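Local coordinates for periplasmic binding protein (Veillonella parvula, PDB 4MO9) that probably captures a solute, perhaps an iron-siderophore complex, for delivery to an ABC transporter in the membrane, at residues Arg191-Lys197 and Tyr335-Asp341; Lys199-Leu204 and Gly232-Thr237; Ile259-Ser265 and Gln309-His315. All coordinates share one frame; numbering follows the deposited sequence.

Contact 1 of 3, residues Arg191-Lys197 and Tyr335-Asp341; sequences RVSKINK and YPEEFKD
R191 and D341 form one of two salt bridges. The guanidinium meets the carboxylate end-on, NH1 of R191 to OD1 of D341 at 2.8 Å and NH2 to OD2 at 2.9 Å; each oxygen uses its syn lone pair, and the two groups are nearly coplanar. NH1 of R191 also donates to the backbone O of E338 (2.9 Å), lying in that carbonyl's plane, so three bonds fix the rotation of the guanidinium. The second salt bridge runs from NZ of K197 to OE2 of E338 (3.0 Å), on the syn side but 24° out of the carboxylate plane. A water on OE1 of E338 and N of E337 links weakly to NZ.

Two CH-pi contacts lie between these bridges. With CG anti to the backbone N (chi1 -160°), the R191 chain runs across F339 and sets CD over one face, 4.1 Å from the ring centroid. I195 places CD1 over a face of Y335, 4.2 Å from the centroid, and this methyl also touches CG of E338 and the F339 ring. CG2 of I195 packs 3.7 Å from CE2 of Y335, whose hydroxyl bonds to O of G232, while CE of K197 sits at the ring edge.

The contact fastens the C-terminal end of helix 171-194 to the loop between helices 324-334 and 344-355; a long helix running between two lobes is typical of TroA-like binding proteins.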
loop_
_atom_site.group_PDB
_atom_site.type_symbol
_atom_site.label_atom_id
_atom_site.label_comp_id
_atom_site.label_asym_id
_atom_site.label_seq_id
_atom_site.Cartn_x
_atom_site.Cartn_y
_atom_site.Cartn_z
ATOM N N ARG A 191 3.146 17.315 -13.362
ATOM C CA ARG A 191 3.350 17.055 -14.783
ATOM C C ARG A 191 2.052 16.548 -15.418
ATOM O O ARG A 191 1.678 17.001 -16.498
ATOM C CB ARG A 191 4.524 16.094 -15.010
ATOM C CG ARG A 191 5.095 16.152 -16.432
ATOM C CD ARG A 191 6.352 15.287 -16.585
ATOM N NE ARG A 191 7.492 15.835 -15.844
ATOM C CZ ARG A 191 8.610 15.162 -15.575
ATOM N NH1 ARG A 191 8.747 13.905 -15.982
ATOM N NH2 ARG A 191 9.590 15.742 -14.898
ATOM N N VAL A 192 1.352 15.647 -14.730
ATOM C CA VAL A 192 0.061 15.133 -15.206
ATOM C C VAL A 192 -0.937 16.263 -15.476
ATOM O O VAL A 192 -1.644 16.259 -16.500
ATOM C CB VAL A 192 -0.558 14.117 -14.212
ATOM C CG1 VAL A 192 -2.057 13.971 -14.451
ATOM C CG2 VAL A 192 0.138 12.766 -14.320
ATOM N N SER A 193 -0.965 17.250 -14.583
ATOM C CA SER A 193 -1.895 18.369 -14.712
ATOM C C SER A 193 -1.617 19.209 -15.946
ATOM O O SER A 193 -2.502 19.930 -16.424
ATOM C CB SER A 193 -1.862 19.258 -13.452
ATOM O OG SER A 193 -0.750 20.151 -13.474
ATOM N N LYS A 194 -0.394 19.131 -16.469
ATOM C CA LYS A 194 -0.017 19.941 -17.626
ATOM C C LYS A 194 0.002 19.170 -18.947
ATOM O O LYS A 194 0.254 19.750 -20.008
ATOM C CB LYS A 194 1.323 20.638 -17.375
ATOM C CG LYS A 194 1.178 21.861 -16.486
ATOM C CD LYS A 194 2.377 22.059 -15.573
ATOM C CE LYS A 194 2.070 23.142 -14.531
ATOM N NZ LYS A 194 3.161 23.318 -13.534
ATOM N N ILE A 195 -0.274 17.871 -18.875
ATOM C CA ILE A 195 -0.446 17.055 -20.072
ATOM C C ILE A 195 -1.866 17.226 -20.585
ATOM O O ILE A 195 -2.826 16.961 -19.851
ATOM C CB ILE A 195 -0.159 15.566 -19.778
ATOM C CG1 ILE A 195 1.312 15.402 -19.389
ATOM C CG2 ILE A 195 -0.499 14.683 -20.993
ATOM C CD1 ILE A 195 1.690 13.990 -18.939
ATOM N N ASN A 196 -1.993 17.668 -21.840
ATOM C CA ASN A 196 -3.285 17.935 -22.469
ATOM C C ASN A 196 -3.664 16.910 -23.563
ATOM O O ASN A 196 -4.736 17.007 -24.166
ATOM C CB ASN A 196 -3.316 19.369 -23.037
ATOM C CG ASN A 196 -3.122 20.430 -21.960
ATOM O OD1 ASN A 196 -2.512 21.489 -22.190
ATOM N ND2 ASN A 196 -3.634 20.142 -20.772
ATOM N N LYS A 197 -2.791 15.927 -23.796
ATOM C CA LYS A 197 -3.069 14.828 -24.738
ATOM C C LYS A 197 -4.268 14.011 -24.275
ATOM O O LYS A 197 -4.629 14.057 -23.095
ATOM C CB LYS A 197 -1.870 13.878 -24.823
ATOM C CG LYS A 197 -0.692 14.408 -25.589
ATOM C CD LYS A 197 0.278 13.298 -25.947
ATOM C CE LYS A 197 0.557 12.371 -24.783
ATOM N NZ LYS A 197 1.620 11.374 -25.114
ATOM N N TYR A 335 1.879 7.582 -19.644
ATOM C CA TYR A 335 2.559 8.600 -20.458
ATOM C C TYR A 335 4.082 8.399 -20.520
ATOM O O TYR A 335 4.839 9.192 -19.940
ATOM C CB TYR A 335 2.244 9.997 -19.898
ATOM C CG TYR A 335 0.764 10.328 -19.855
ATOM C CD1 TYR A 335 0.039 10.197 -18.682
ATOM C CD2 TYR A 335 0.092 10.771 -20.993
ATOM C CE1 TYR A 335 -1.315 10.495 -18.629
ATOM C CE2 TYR A 335 -1.268 11.078 -20.952
ATOM C CZ TYR A 335 -1.966 10.936 -19.767
ATOM O OH TYR A 335 -3.311 11.239 -19.697
ATOM N N PRO A 336 4.529 7.341 -21.224
ATOM C CA PRO A 336 5.927 6.883 -21.234
ATOM C C PRO A 336 6.947 7.953 -21.622
ATOM O O PRO A 336 7.986 8.075 -20.962
ATOM C CB PRO A 336 5.920 5.765 -22.290
ATOM C CG PRO A 336 4.528 5.240 -22.259
ATOM C CD PRO A 336 3.647 6.436 -21.980
ATOM N N GLU A 337 6.662 8.708 -22.679
ATOM C CA GLU A 337 7.598 9.708 -23.180
ATOM C C GLU A 337 7.681 10.935 -22.275
ATOM O O GLU A 337 8.687 11.650 -22.285
ATOM C CB GLU A 337 7.230 10.119 -24.608
ATOM C CG GLU A 337 7.237 8.963 -25.601
ATOM C CD GLU A 337 8.643 8.481 -25.943
ATOM O OE1 GLU A 337 8.776 7.325 -26.408
ATOM O OE2 GLU A 337 9.610 9.260 -25.762
ATOM N N GLU A 338 6.634 11.178 -21.489
ATOM C CA GLU A 338 6.621 12.334 -20.591
ATOM C C GLU A 338 7.327 12.029 -19.278
ATOM O O GLU A 338 7.559 12.940 -18.477
ATOM C CB GLU A 338 5.189 12.800 -20.290
ATOM C CG GLU A 338 4.491 13.504 -21.435
ATOM C CD GLU A 338 4.024 12.541 -22.509
ATOM O OE1 GLU A 338 4.054 11.308 -22.274
ATOM O OE2 GLU A 338 3.627 13.015 -23.593
ATOM N N PHE A 339 7.665 10.757 -19.065
ATOM C CA PHE A 339 8.245 10.317 -17.798
ATOM C C PHE A 339 9.503 9.452 -17.940
ATOM O O PHE A 339 9.709 8.519 -17.151
ATOM C CB PHE A 339 7.185 9.605 -16.945
ATOM C CG PHE A 339 6.152 10.537 -16.359
ATOM C CD1 PHE A 339 6.360 11.134 -15.131
ATOM C CD2 PHE A 339 4.977 10.817 -17.048
ATOM C CE1 PHE A 339 5.407 12.002 -14.582
ATOM C CE2 PHE A 339 4.019 11.677 -16.520
ATOM C CZ PHE A 339 4.234 12.273 -15.278
ATOM N N LYS A 340 10.351 9.790 -18.914
ATOM C CA LYS A 340 11.610 9.074 -19.135
ATOM C C LYS A 340 12.583 9.300 -17.988
ATOM O O LYS A 340 13.492 8.494 -17.768
ATOM C CB LYS A 340 12.270 9.499 -20.452
ATOM C CG LYS A 340 11.388 9.327 -21.674
ATOM C CD LYS A 340 12.174 9.446 -22.981
ATOM C CE LYS A 340 13.012 8.196 -23.241
ATOM N NZ LYS A 340 13.468 8.095 -24.666
ATOM N N ASP A 341 12.388 10.397 -17.260
ATOM C CA ASP A 341 13.278 10.756 -16.163
ATOM C C ASP A 341 12.827 10.132 -14.844
ATOM O O ASP A 341 13.387 10.427 -13.774
ATOM C CB ASP A 341 13.369 12.284 -16.033
ATOM C CG ASP A 341 12.020 12.934 -15.754
ATOM O OD1 ASP A 341 10.980 12.275 -15.958
ATOM O OD2 ASP A 341 11.995 14.113 -15.330
HETATM O O HOH W 1 3.947 9.333 -23.745
HETATM O O HOH W 2 -3.953 13.493 -20.366
#

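Contact 2 of 3, residues Lys199-Leu204 and Gly232-Thr237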
loop_
_atom_site.group_PDB
_atom_site.type_symbol
_atom_site.label_atom_id
_atom_site.label_comp_id
_atom_site.label_asym_id
_atom_site.label_seq_id
_atom_site.Cartn_x
_atom_site.Cartn_y
_atom_site.Cartn_z
ATOM N N LYS A 199 -6.422 11.130 -22.691
ATOM C CA LYS A 199 -6.116 10.188 -21.627
ATOM C C LYS A 199 -6.260 8.770 -22.161
ATOM O O LYS A 199 -7.216 8.466 -22.880
ATOM C CB LYS A 199 -7.050 10.408 -20.437
ATOM C CG LYS A 199 -7.000 11.836 -19.884
ATOM C CD LYS A 199 -7.867 12.008 -18.641
ATOM C CE LYS A 199 -7.727 13.417 -18.064
ATOM N NZ LYS A 199 -6.305 13.794 -17.806
ATOM N N PRO A 200 -5.295 7.900 -21.836
ATOM C CA PRO A 200 -5.476 6.504 -22.236
ATOM C C PRO A 200 -6.548 5.849 -21.382
ATOM O O PRO A 200 -6.626 6.131 -20.176
ATOM C CB PRO A 200 -4.106 5.868 -21.966
ATOM C CG PRO A 200 -3.444 6.755 -21.004
ATOM C CD PRO A 200 -3.961 8.153 -21.268
ATOM N N THR A 201 -7.370 5.019 -22.008
ATOM C CA THR A 201 -8.371 4.243 -21.296
ATOM C C THR A 201 -7.675 3.045 -20.667
ATOM O O THR A 201 -6.788 2.443 -21.279
ATOM C CB THR A 201 -9.502 3.766 -22.232
ATOM O OG1 THR A 201 -8.941 3.124 -23.387
ATOM C CG2 THR A 201 -10.367 4.944 -22.678
ATOM N N VAL A 202 -8.062 2.705 -19.441
ATOM C CA VAL A 202 -7.411 1.606 -18.741
ATOM C C VAL A 202 -8.412 0.675 -18.050
ATOM O O VAL A 202 -9.372 1.137 -17.422
ATOM C CB VAL A 202 -6.354 2.139 -17.730
ATOM C CG1 VAL A 202 -6.985 3.092 -16.724
ATOM C CG2 VAL A 202 -5.663 0.999 -17.012
ATOM N N TYR A 203 -8.197 -0.634 -18.190
ATOM C CA TYR A 203 -8.945 -1.606 -17.406
ATOM C C TYR A 203 -8.056 -2.105 -16.265
ATOM O O TYR A 203 -6.928 -2.552 -16.504
ATOM C CB TYR A 203 -9.445 -2.778 -18.266
ATOM C CG TYR A 203 -9.962 -3.926 -17.430
ATOM C CD1 TYR A 203 -10.968 -3.724 -16.493
ATOM C CD2 TYR A 203 -9.428 -5.203 -17.553
ATOM C CE1 TYR A 203 -11.434 -4.758 -15.698
ATOM C CE2 TYR A 203 -9.886 -6.246 -16.763
ATOM C CZ TYR A 203 -10.893 -6.018 -15.839
ATOM O OH TYR A 203 -11.363 -7.045 -15.050
ATOM N N LEU A 204 -8.560 -2.013 -15.034
ATOM C CA LEU A 204 -7.787 -2.354 -13.841
ATOM C C LEU A 204 -8.394 -3.577 -13.172
ATOM O O LEU A 204 -9.612 -3.648 -12.999
ATOM C CB LEU A 204 -7.810 -1.193 -12.842
ATOM C CG LEU A 204 -7.322 0.188 -13.280
ATOM C CD1 LEU A 204 -7.691 1.239 -12.223
ATOM C CD2 LEU A 204 -5.821 0.178 -13.484
ATOM N N GLY A 232 -3.718 10.444 -14.498
ATOM C CA GLY A 232 -4.089 10.911 -15.823
ATOM C C GLY A 232 -4.695 9.871 -16.751
ATOM O O GLY A 232 -4.647 10.036 -17.978
ATOM N N ALA A 233 -5.276 8.811 -16.190
ATOM C CA ALA A 233 -5.940 7.803 -17.023
ATOM C C ALA A 233 -7.467 7.918 -17.010
ATOM O O ALA A 233 -8.058 8.481 -16.074
ATOM C CB ALA A 233 -5.520 6.409 -16.610
ATOM N N ASP A 234 -8.096 7.381 -18.052
ATOM C CA ASP A 234 -9.548 7.243 -18.097
ATOM C C ASP A 234 -9.921 5.815 -17.682
ATOM O O ASP A 234 -9.788 4.877 -18.473
ATOM C CB ASP A 234 -10.064 7.533 -19.513
ATOM C CG ASP A 234 -11.580 7.576 -19.590
ATOM O OD1 ASP A 234 -12.244 7.261 -18.580
ATOM O OD2 ASP A 234 -12.115 7.916 -20.672
ATOM N N VAL A 235 -10.379 5.651 -16.442
ATOM C CA VAL A 235 -10.736 4.330 -15.917
ATOM C C VAL A 235 -12.050 3.815 -16.533
ATOM O O VAL A 235 -13.127 4.326 -16.218
ATOM C CB VAL A 235 -10.845 4.370 -14.379
ATOM C CG1 VAL A 235 -11.190 2.999 -13.829
ATOM C CG2 VAL A 235 -9.535 4.875 -13.767
ATOM N N ILE A 236 -11.972 2.801 -17.398
ATOM C CA ILE A 236 -13.157 2.390 -18.172
ATOM C C ILE A 236 -14.329 1.925 -17.295
ATOM O O ILE A 236 -15.485 1.938 -17.726
ATOM C CB ILE A 236 -12.843 1.291 -19.236
ATOM C CG1 ILE A 236 -12.559 -0.069 -18.581
ATOM C CG2 ILE A 236 -11.703 1.732 -20.168
ATOM C CD1 ILE A 236 -12.545 -1.244 -19.585
ATOM N N THR A 237 -14.023 1.513 -16.068
ATOM C CA THR A 237 -15.033 1.002 -15.144
ATOM C C THR A 237 -15.582 2.073 -14.191
ATOM O O THR A 237 -16.433 1.768 -13.356
ATOM C CB THR A 237 -14.475 -0.165 -14.294
ATOM O OG1 THR A 237 -13.161 0.171 -13.829
ATOM C CG2 THR A 237 -14.409 -1.456 -15.108
HETATM O O HOH W 3 -10.847 -0.219 -15.129
#
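The Y203 ring takes T237 at its edge, where CG2 of T237 comes 4.3 Å from CD1 of Y203, while CD1 of I236 approaches the ring obliquely and packs closer, 3.7 Å from CB of Y203. F214, S217 and V252 also touch this side chain, and its hydroxyl bonds to E205. The other flat group, the D234 carboxylate, lies alongside T201 on the same face of the sheet, OD2 of D234 being 4.0 Å from CG2 of T201; its OD1 is salt-bridged to K238.

On the face carrying V202 and V235, V202 turns CG1 between its backbone N and carbonyl carbon (chi1 57°), which brings that methyl within 3.6 Å of CB of A233. CD1 of L204 reaches CG1 of V235. On the T201 side, CG2 of I236 abuts CB of T201.

The strands pair in parallel. N of D234 donates to O of P200, N of V202 to O of D234 (2.9 Å), and N of I236 to O of V202 (3.1 Å). Beyond I236 a water donates to O of V202 and OG1 of T237, which also bonds to O of F218, and accepts from N of L204 (2.9 Å). G232, at positive phi, is the C-prime residue of the Schellman motif ending helix 224-230.

Chemically, a short backbone ladder backed by aliphatic contacts joins the two strands of a beta-alpha-beta unit, and where direct pairing stops the water satisfies the amide of L204.

Contact 3 of 3, residues Ile259-Ser265 and Gln309-His315; sequences IIMIMGS and QVYSAHH
Strands 259-263 and 310-313 run parallel at 31°, I260 paired with V310 and M261 with Y311: N of I260 donates to O of Q309, N of Y311 to O of I260 (2.9 Å) and N of I262 to O of Y311, before N of G264 donates to O of A313 and O of G264 accepts from N of H315 (2.8 Å).

S312 interrupts the ladder. A chi1 of 178° swings its hydroxyl away from the backbone N, and OG of S312 donates to O of I262 at 2.6 Å, nearly in line with the C=O bond. N of A313, buried here, finds no partner. Selenomethionines M261 and M263 bring their SE atoms to CB of A313, at 4.2 and 4.3 Å. Y311 meets CG2 of I259 with CD1 (3.9 Å), and its hydroxyl donates to OE1 of Q309 from above the amide plane, off the lone pairs.

One face of the H314 ring lies against O of G264 and CA of S265, the latter a CH-pi contact 4.2 Å from the centroid; ND1 bonds to N of G316 and the ring also meets W364. Replacing H314 with alanine would probably uncover the backbone at G264 and S265 and leave N of G316 without this acceptor. ND1 of H315 bonds to NE1 of W224, and the H315 side chain is about 9 Å from bound trimethylamine oxide. Parallel central strands whose C-terminal ends lead toward the ligand region are typical of the alpha/beta lobes of periplasmic binding proteins.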
loop_
_atom_site.group_PDB
_atom_site.type_symbol
_atom_site.label_atom_id
_atom_site.label_comp_id
_atom_site.label_asym_id
_atom_site.label_seq_id
_atom_site.Cartn_x
_atom_site.Cartn_y
_atom_site.Cartn_z
ATOM N N ILE A 259 -5.070 0.253 -22.359
ATOM C CA ILE A 259 -4.125 -0.335 -21.414
ATOM C C ILE A 259 -4.871 -1.283 -20.462
ATOM O O ILE A 259 -6.021 -1.028 -20.102
ATOM C CB ILE A 259 -3.396 0.796 -20.622
ATOM C CG1 ILE A 259 -2.525 1.630 -21.573
ATOM C CG2 ILE A 259 -2.560 0.245 -19.458
ATOM C CD1 ILE A 259 -1.996 2.923 -20.958
ATOM N N ILE A 260 -4.233 -2.396 -20.102
ATOM C CA ILE A 260 -4.763 -3.317 -19.092
ATOM C C ILE A 260 -3.692 -3.435 -18.013
ATOM O O ILE A 260 -2.502 -3.570 -18.328
ATOM C CB ILE A 260 -5.037 -4.727 -19.687
ATOM C CG1 ILE A 260 -6.257 -4.716 -20.618
ATOM C CG2 ILE A 260 -5.256 -5.757 -18.574
ATOM C CD1 ILE A 260 -6.460 -6.049 -21.406
HETATM N N MSE A 261 -4.090 -3.364 -16.746
HETATM C CA MSE A 261 -3.145 -3.603 -15.663
HETATM C C MSE A 261 -3.754 -4.593 -14.681
HETATM O O MSE A 261 -4.847 -4.348 -14.145
HETATM C CB MSE A 261 -2.777 -2.292 -14.962
HETATM C CG MSE A 261 -1.547 -2.421 -14.073
HETATM SE SE MSE A 261 -1.093 -0.754 -13.160
HETATM C CE MSE A 261 -1.077 0.371 -14.766
ATOM N N ILE A 262 -3.068 -5.722 -14.484
ATOM C CA ILE A 262 -3.523 -6.771 -13.569
ATOM C C ILE A 262 -2.678 -6.745 -12.299
ATOM O O ILE A 262 -1.465 -6.947 -12.371
ATOM C CB ILE A 262 -3.373 -8.176 -14.198
ATOM C CG1 ILE A 262 -4.028 -8.235 -15.584
ATOM C CG2 ILE A 262 -3.944 -9.243 -13.261
ATOM C CD1 ILE A 262 -5.538 -8.065 -15.566
HETATM N N MSE A 263 -3.294 -6.519 -11.140
HETATM C CA MSE A 263 -2.509 -6.385 -9.907
HETATM C C MSE A 263 -2.047 -7.753 -9.375
HETATM O O MSE A 263 -2.815 -8.728 -9.369
HETATM C CB MSE A 263 -3.285 -5.598 -8.842
HETATM C CG MSE A 263 -3.878 -4.280 -9.363
HETATM SE SE MSE A 263 -2.610 -3.133 -10.316
HETATM C CE MSE A 263 -3.954 -1.996 -11.148
ATOM N N GLY A 264 -0.780 -7.829 -8.968
ATOM C CA GLY A 264 -0.228 -9.060 -8.435
ATOM C C GLY A 264 0.135 -8.952 -6.965
ATOM O O GLY A 264 0.272 -7.849 -6.422
ATOM N N SER A 265 0.266 -10.105 -6.309
ATOM C CA SER A 265 0.631 -10.133 -4.897
ATOM C C SER A 265 0.988 -11.554 -4.513
ATOM O O SER A 265 1.182 -12.410 -5.381
ATOM C CB SER A 265 -0.526 -9.646 -4.025
ATOM O OG SER A 265 -0.062 -9.332 -2.711
ATOM N N GLN A 309 0.228 -3.632 -24.304
ATOM C CA GLN A 309 -0.047 -2.623 -23.291
ATOM C C GLN A 309 -0.678 -3.285 -22.072
ATOM O O GLN A 309 -1.657 -2.779 -21.507
ATOM C CB GLN A 309 -0.945 -1.517 -23.851
ATOM C CG GLN A 309 -0.279 -0.698 -24.954
ATOM C CD GLN A 309 0.890 0.122 -24.439
ATOM O OE1 GLN A 309 0.872 0.608 -23.310
ATOM N NE2 GLN A 309 1.914 0.279 -25.269
ATOM N N VAL A 310 -0.093 -4.419 -21.679
ATOM C CA VAL A 310 -0.517 -5.173 -20.501
ATOM C C VAL A 310 0.569 -5.089 -19.430
ATOM O O VAL A 310 1.730 -5.466 -19.675
ATOM C CB VAL A 310 -0.794 -6.651 -20.838
ATOM C CG1 VAL A 310 -1.212 -7.413 -19.586
ATOM C CG2 VAL A 310 -1.871 -6.750 -21.898
ATOM N N TYR A 311 0.177 -4.604 -18.251
ATOM C CA TYR A 311 1.098 -4.299 -17.161
ATOM C C TYR A 311 0.632 -4.946 -15.867
ATOM O O TYR A 311 -0.469 -5.490 -15.800
ATOM C CB TYR A 311 1.160 -2.782 -16.942
ATOM C CG TYR A 311 1.644 -2.025 -18.148
ATOM C CD1 TYR A 311 0.776 -1.694 -19.183
ATOM C CD2 TYR A 311 2.970 -1.657 -18.262
ATOM C CE1 TYR A 311 1.224 -1.015 -20.309
ATOM C CE2 TYR A 311 3.429 -0.972 -19.383
ATOM C CZ TYR A 311 2.551 -0.659 -20.400
ATOM O OH TYR A 311 2.998 0.027 -21.501
ATOM N N SER A 312 1.467 -4.866 -14.833
ATOM C CA SER A 312 1.109 -5.379 -13.515
ATOM C C SER A 312 1.900 -4.629 -12.452
ATOM O O SER A 312 3.093 -4.384 -12.630
ATOM C CB SER A 312 1.411 -6.886 -13.438
ATOM O OG SER A 312 1.110 -7.388 -12.137
ATOM N N ALA A 313 1.229 -4.233 -11.370
ATOM C CA ALA A 313 1.886 -3.610 -10.229
ATOM C C ALA A 313 1.433 -4.350 -8.978
ATOM O O ALA A 313 0.362 -4.958 -8.977
ATOM C CB ALA A 313 1.521 -2.136 -10.137
ATOM N N HIS A 314 2.243 -4.311 -7.923
ATOM C CA HIS A 314 1.958 -5.054 -6.697
ATOM C C HIS A 314 0.813 -4.408 -5.903
ATOM O O HIS A 314 0.882 -3.222 -5.550
ATOM C CB HIS A 314 3.225 -5.135 -5.825
ATOM C CG HIS A 314 3.136 -6.137 -4.712
ATOM N ND1 HIS A 314 2.289 -5.980 -3.639
ATOM C CD2 HIS A 314 3.782 -7.313 -4.513
ATOM C CE1 HIS A 314 2.413 -7.014 -2.824
ATOM N NE2 HIS A 314 3.315 -7.837 -3.329
ATOM N N HIS A 315 -0.213 -5.206 -5.602
ATOM C CA HIS A 315 -1.443 -4.773 -4.924
ATOM C C HIS A 315 -1.208 -4.176 -3.537
ATOM O O HIS A 315 -2.036 -3.404 -3.033
ATOM C CB HIS A 315 -2.397 -5.976 -4.827
ATOM C CG HIS A 315 -3.818 -5.625 -4.496
ATOM N ND1 HIS A 315 -4.468 -4.536 -5.034
ATOM C CD2 HIS A 315 -4.726 -6.256 -3.713
ATOM C CE1 HIS A 315 -5.710 -4.496 -4.578
ATOM N NE2 HIS A 315 -5.893 -5.532 -3.779
#

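Contacts 2 and 3 lie in the mixed sheet ordered 234-235, 201-206, 259-263, 310-313, 365-367, and contact 1 sits at the edge of the same lobe, where helix 171-194 ends. Contact 2 joins the first two strands and contact 3 the third and fourth; their centres are about 13 Å apart, and backbone bonds from Y203 to I259 and M261 make the sheet continuous between them. The centre of contact 1 is about 15 Å from that of contact 2 and about 20 Å from that of contact 3. It touches contact 2 through Y335, and V192 packs on G232. Along the chain, segments 191-197 and 335-341 bracket contacts 2 and 3, which follow in series, so contact 1 brings together the two ends of the stretch that forms these four parallel strands.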